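Local coordinates for galactofuranose-binding protein YtfQ (Escherichia coli, PDB 2VK2) that binds alpha- and beta-galactofuranose in the periplasm as the solute-binding component of the YtfQRT-YjfF ABC transporter, at residues S244-A252 with L274-P282. Numbering follows the deposited sequence.
Sequences SVELTPNMA and LTKSTLYLP. With GZL (beta-D-galactofuranose), chain B.
In the hinge of this periplasmic sugar-binding protein, two of the chain crossings that connect its lobes run side by side: Ser-244 and Val-245 pair antiparallel with Tyr-280 and Leu-279 at the edge of one lobe's sheet, and 247-252 leads on to the other lobe, from which 274-277 returns. Ser-244 and Tyr-280 form a hydrogen-bonded pair, with Tyr-280 N giving a 2.8 Å bond to Ser-244 O and Ser-244 N returning one to Tyr-280 O. Glu-246 N still reaches Thr-278 O at 2.9 Å, but beyond it the chains separate and water fills the seam. One water receives a bond from Ser-277 OG and gives one to Glu-246 O; another takes the N-H of Thr-248, donates to Lys-276 O and bonds to Thr-275 OG1.

On one face of the ladder Val-245 CG2 touches Leu-279 CD1, the two side chains crossing nearly at right angles. On the other, Glu-246 CB meets the edge of the Tyr-280 ring, 3.6 Å from CE2, while Thr-278 CG2 covers part of one ring face. With CG anti to the backbone N (chi1 -177°), Glu-246 extends along that edge, and a water links its OE2, weakly, to Tyr-280 OH.

Nearer the other lobe, Thr-248 CG2 lies 3.7 Å from Thr-275 CG2, and Met-251 brings CE close to Thr-275 OG1. Thr-248 OG1 accepts the N-H of Asn-250, two residues on, closing an ST turn; a valine here would probably leave that N-H without its acceptor and the turn less firmly held. Between these contacts Leu-247 faces the sugar cleft, its carbonyl bonded to Trp-16 and its CD2 3.4 Å from C6 of the bound galactofuranose.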
loop_
_atom_site.group_PDB
_atom_site.type_symbol
_atom_site.label_atom_id
_atom_site.label_comp_id
_atom_site.label_asym_id
_atom_site.label_seq_id
_atom_site.Cartn_x
_atom_site.Cartn_y
_atom_site.Cartn_z
ATOM N N SER A 244 -9.481 -8.365 4.764
ATOM C CA SER A 244 -8.719 -7.329 4.070
ATOM C C SER A 244 -9.126 -5.938 4.525
ATOM O O SER A 244 -10.303 -5.663 4.741
ATOM C CB SER A 244 -8.897 -7.441 2.556
ATOM O OG SER A 244 -8.158 -6.427 1.881
ATOM N N VAL A 245 -8.142 -5.051 4.633
ATOM C CA VAL A 245 -8.382 -3.660 4.987
ATOM C C VAL A 245 -8.394 -2.815 3.719
ATOM O O VAL A 245 -7.442 -2.840 2.940
ATOM C CB VAL A 245 -7.297 -3.139 5.949
ATOM C CG1 VAL A 245 -7.502 -1.660 6.231
ATOM C CG2 VAL A 245 -7.319 -3.935 7.247
ATOM N N GLU A 246 -9.471 -2.061 3.520
ATOM C CA GLU A 246 -9.597 -1.198 2.352
ATOM C C GLU A 246 -8.646 -0.008 2.421
ATOM O O GLU A 246 -8.520 0.633 3.463
ATOM C CB GLU A 246 -11.029 -0.679 2.237
ATOM C CG GLU A 246 -11.280 0.179 1.013
ATOM C CD GLU A 246 -12.603 0.911 1.082
ATOM O OE1 GLU A 246 -13.566 0.451 0.440
ATOM O OE2 GLU A 246 -12.682 1.946 1.778
ATOM N N LEU A 247 -8.009 0.283 1.290
ATOM C CA LEU A 247 -7.185 1.472 1.107
ATOM C C LEU A 247 -7.705 2.205 -0.120
ATOM O O LEU A 247 -7.728 1.641 -1.211
ATOM C CB LEU A 247 -5.730 1.070 0.881
ATOM C CG LEU A 247 -4.747 2.198 0.546
ATOM C CD1 LEU A 247 -4.561 3.120 1.740
ATOM C CD2 LEU A 247 -3.426 1.615 0.099
ATOM N N THR A 248 -8.120 3.458 0.039
ATOM C CA THR A 248 -8.631 4.203 -1.110
ATOM C C THR A 248 -7.546 4.372 -2.172
ATOM O O THR A 248 -6.418 4.731 -1.848
ATOM C CB THR A 248 -9.198 5.586 -0.734
ATOM O OG1 THR A 248 -9.713 6.213 -1.913
ATOM C CG2 THR A 248 -8.133 6.480 -0.110
ATOM N N PRO A 249 -7.866 4.073 -3.445
ATOM C CA PRO A 249 -6.938 4.443 -4.510
ATOM C C PRO A 249 -6.856 5.951 -4.750
ATOM O O PRO A 249 -5.933 6.401 -5.424
ATOM C CB PRO A 249 -7.516 3.739 -5.749
ATOM C CG PRO A 249 -8.481 2.741 -5.223
ATOM C CD PRO A 249 -9.022 3.331 -3.972
ATOM N N ASN A 250 -7.800 6.721 -4.211
ATOM C CA ASN A 250 -7.834 8.161 -4.448
ATOM C C ASN A 250 -6.924 8.932 -3.493
ATOM O O ASN A 250 -7.378 9.658 -2.603
ATOM C CB ASN A 250 -9.266 8.692 -4.382
ATOM C CG ASN A 250 -9.389 10.096 -4.944
ATOM O OD1 ASN A 250 -8.407 10.679 -5.414
ATOM N ND2 ASN A 250 -10.593 10.649 -4.898
ATOM N N MET A 251 -5.628 8.764 -3.707
ATOM C CA MET A 251 -4.613 9.528 -2.998
ATOM C C MET A 251 -4.363 10.861 -3.691
ATOM O O MET A 251 -4.033 11.846 -3.037
ATOM C CB MET A 251 -3.319 8.720 -2.926
ATOM C CG MET A 251 -3.460 7.441 -2.126
ATOM S SD MET A 251 -3.585 7.772 -0.364
ATOM C CE MET A 251 -3.981 6.139 0.264
ATOM N N ALA A 252 -4.538 10.892 -5.010
ATOM C CA ALA A 252 -4.278 12.105 -5.788
ATOM C C ALA A 252 -5.315 13.200 -5.540
ATOM O O ALA A 252 -4.972 14.385 -5.528
ATOM C CB ALA A 252 -4.196 11.777 -7.273
ATOM N N LEU A 274 -4.750 12.146 6.346
ATOM C CA LEU A 274 -5.093 10.732 6.501
ATOM C C LEU A 274 -6.338 10.330 5.724
ATOM O O LEU A 274 -7.321 11.069 5.678
ATOM C CB LEU A 274 -5.285 10.372 7.977
ATOM C CG LEU A 274 -4.026 10.303 8.842
ATOM C CD1 LEU A 274 -4.401 9.990 10.281
ATOM C CD2 LEU A 274 -3.047 9.265 8.314
ATOM N N THR A 275 -6.277 9.149 5.117
ATOM C CA THR A 275 -7.445 8.516 4.508
ATOM C C THR A 275 -7.999 7.473 5.480
ATOM O O THR A 275 -7.322 7.087 6.436
ATOM C CB THR A 275 -7.087 7.853 3.170
ATOM O OG1 THR A 275 -6.105 6.832 3.383
ATOM C CG2 THR A 275 -6.527 8.886 2.194
ATOM N N LYS A 276 -9.229 7.023 5.233
ATOM C CA LYS A 276 -9.939 6.121 6.145
ATOM C C LYS A 276 -9.623 4.649 5.876
ATOM O O LYS A 276 -9.605 4.216 4.724
ATOM C CB LYS A 276 -11.453 6.349 6.031
ATOM C CG LYS A 276 -12.295 5.471 6.957
ATOM C CD LYS A 276 -13.780 5.822 6.902
ATOM C CE LYS A 276 -14.092 7.153 7.576
ATOM N NZ LYS A 276 -13.641 7.205 8.994
ATOM N N SER A 277 -9.399 3.891 6.951
ATOM C CA SER A 277 -9.159 2.446 6.873
ATOM C C SER A 277 -10.329 1.672 7.471
ATOM O O SER A 277 -10.787 1.988 8.567
ATOM C CB SER A 277 -7.890 2.074 7.638
ATOM O OG SER A 277 -6.758 2.740 7.112
ATOM N N THR A 278 -10.793 0.647 6.755
ATOM C CA THR A 278 -11.909 -0.183 7.206
ATOM C C THR A 278 -11.620 -1.655 6.939
ATOM O O THR A 278 -11.226 -2.019 5.833
ATOM C CB THR A 278 -13.213 0.195 6.479
ATOM O OG1 THR A 278 -13.427 1.609 6.578
ATOM C CG2 THR A 278 -14.403 -0.547 7.079
ATOM N N LEU A 279 -11.821 -2.489 7.958
ATOM C CA LEU A 279 -11.697 -3.940 7.817
ATOM C C LEU A 279 -12.929 -4.512 7.126
ATOM O O LEU A 279 -14.061 -4.204 7.509
ATOM C CB LEU A 279 -11.541 -4.595 9.189
ATOM C CG LEU A 279 -11.403 -6.120 9.208
ATOM C CD1 LEU A 279 -10.060 -6.542 8.640
ATOM C CD2 LEU A 279 -11.578 -6.639 10.620
ATOM N N TYR A 280 -12.701 -5.350 6.120
ATOM C CA TYR A 280 -13.775 -6.050 5.427
ATOM C C TYR A 280 -13.554 -7.554 5.471
ATOM O O TYR A 280 -12.435 -8.042 5.295
ATOM C CB TYR A 280 -13.886 -5.556 3.986
ATOM C CG TYR A 280 -14.479 -4.171 3.892
ATOM C CD1 TYR A 280 -15.819 -3.945 4.190
ATOM C CD2 TYR A 280 -13.700 -3.080 3.518
ATOM C CE1 TYR A 280 -16.369 -2.676 4.115
ATOM C CE2 TYR A 280 -14.244 -1.805 3.438
ATOM C CZ TYR A 280 -15.578 -1.610 3.737
ATOM O OH TYR A 280 -16.124 -0.350 3.660
ATOM N N LEU A 281 -14.646 -8.274 5.718
ATOM C CA LEU A 281 -14.653 -9.728 5.820
ATOM C C LEU A 281 -15.602 -10.279 4.750
ATOM O O LEU A 281 -16.296 -9.504 4.098
ATOM C CB LEU A 281 -15.097 -10.139 7.229
ATOM C CG LEU A 281 -14.296 -9.512 8.378
ATOM C CD1 LEU A 281 -14.882 -9.910 9.725
ATOM C CD2 LEU A 281 -12.821 -9.894 8.306
ATOM N N PRO A 282 -15.620 -11.612 4.544
ATOM C CA PRO A 282 -16.419 -12.188 3.453
ATOM C C PRO A 282 -17.910 -11.834 3.441
ATOM O O PRO A 282 -18.513 -11.824 2.371
ATOM C CB PRO A 282 -16.222 -13.695 3.645
ATOM C CG PRO A 282 -14.877 -13.796 4.284
ATOM C CD PRO A 282 -14.859 -12.655 5.252
HETATM C C6 GZL B . -0.014 1.819 -0.089
HETATM C C5 GZL B . 1.108 1.432 -0.727
HETATM C C4 GZL B . 1.336 0.030 -1.262
HETATM C C3 GZL B . 0.200 -0.941 -1.428
HETATM C C2 GZL B . 0.275 -1.535 -2.611
HETATM O O6 GZL B . -0.155 3.062 0.382
HETATM O O5 GZL B . 2.129 2.290 -0.829
HETATM O O4 GZL B . 1.905 0.090 -2.578
HETATM O O3 GZL B . -0.676 -1.201 -0.463
HETATM C C1 GZL B . 1.377 -0.945 -3.415
HETATM O O2 GZL B . -0.497 -2.504 -3.106
HETATM O O1 GZL B . 2.391 -1.901 -3.707
HETATM O O HOH W 1 -6.434 2.023 4.553
HETATM O O HOH W 2 -11.622 2.322 4.235
HETATM O O HOH W 3 -15.540 1.731 2.130
HETATM O O HOH W 4 -10.869 4.702 2.300
HETATM O O HOH W 5 -7.450 4.345 3.132
#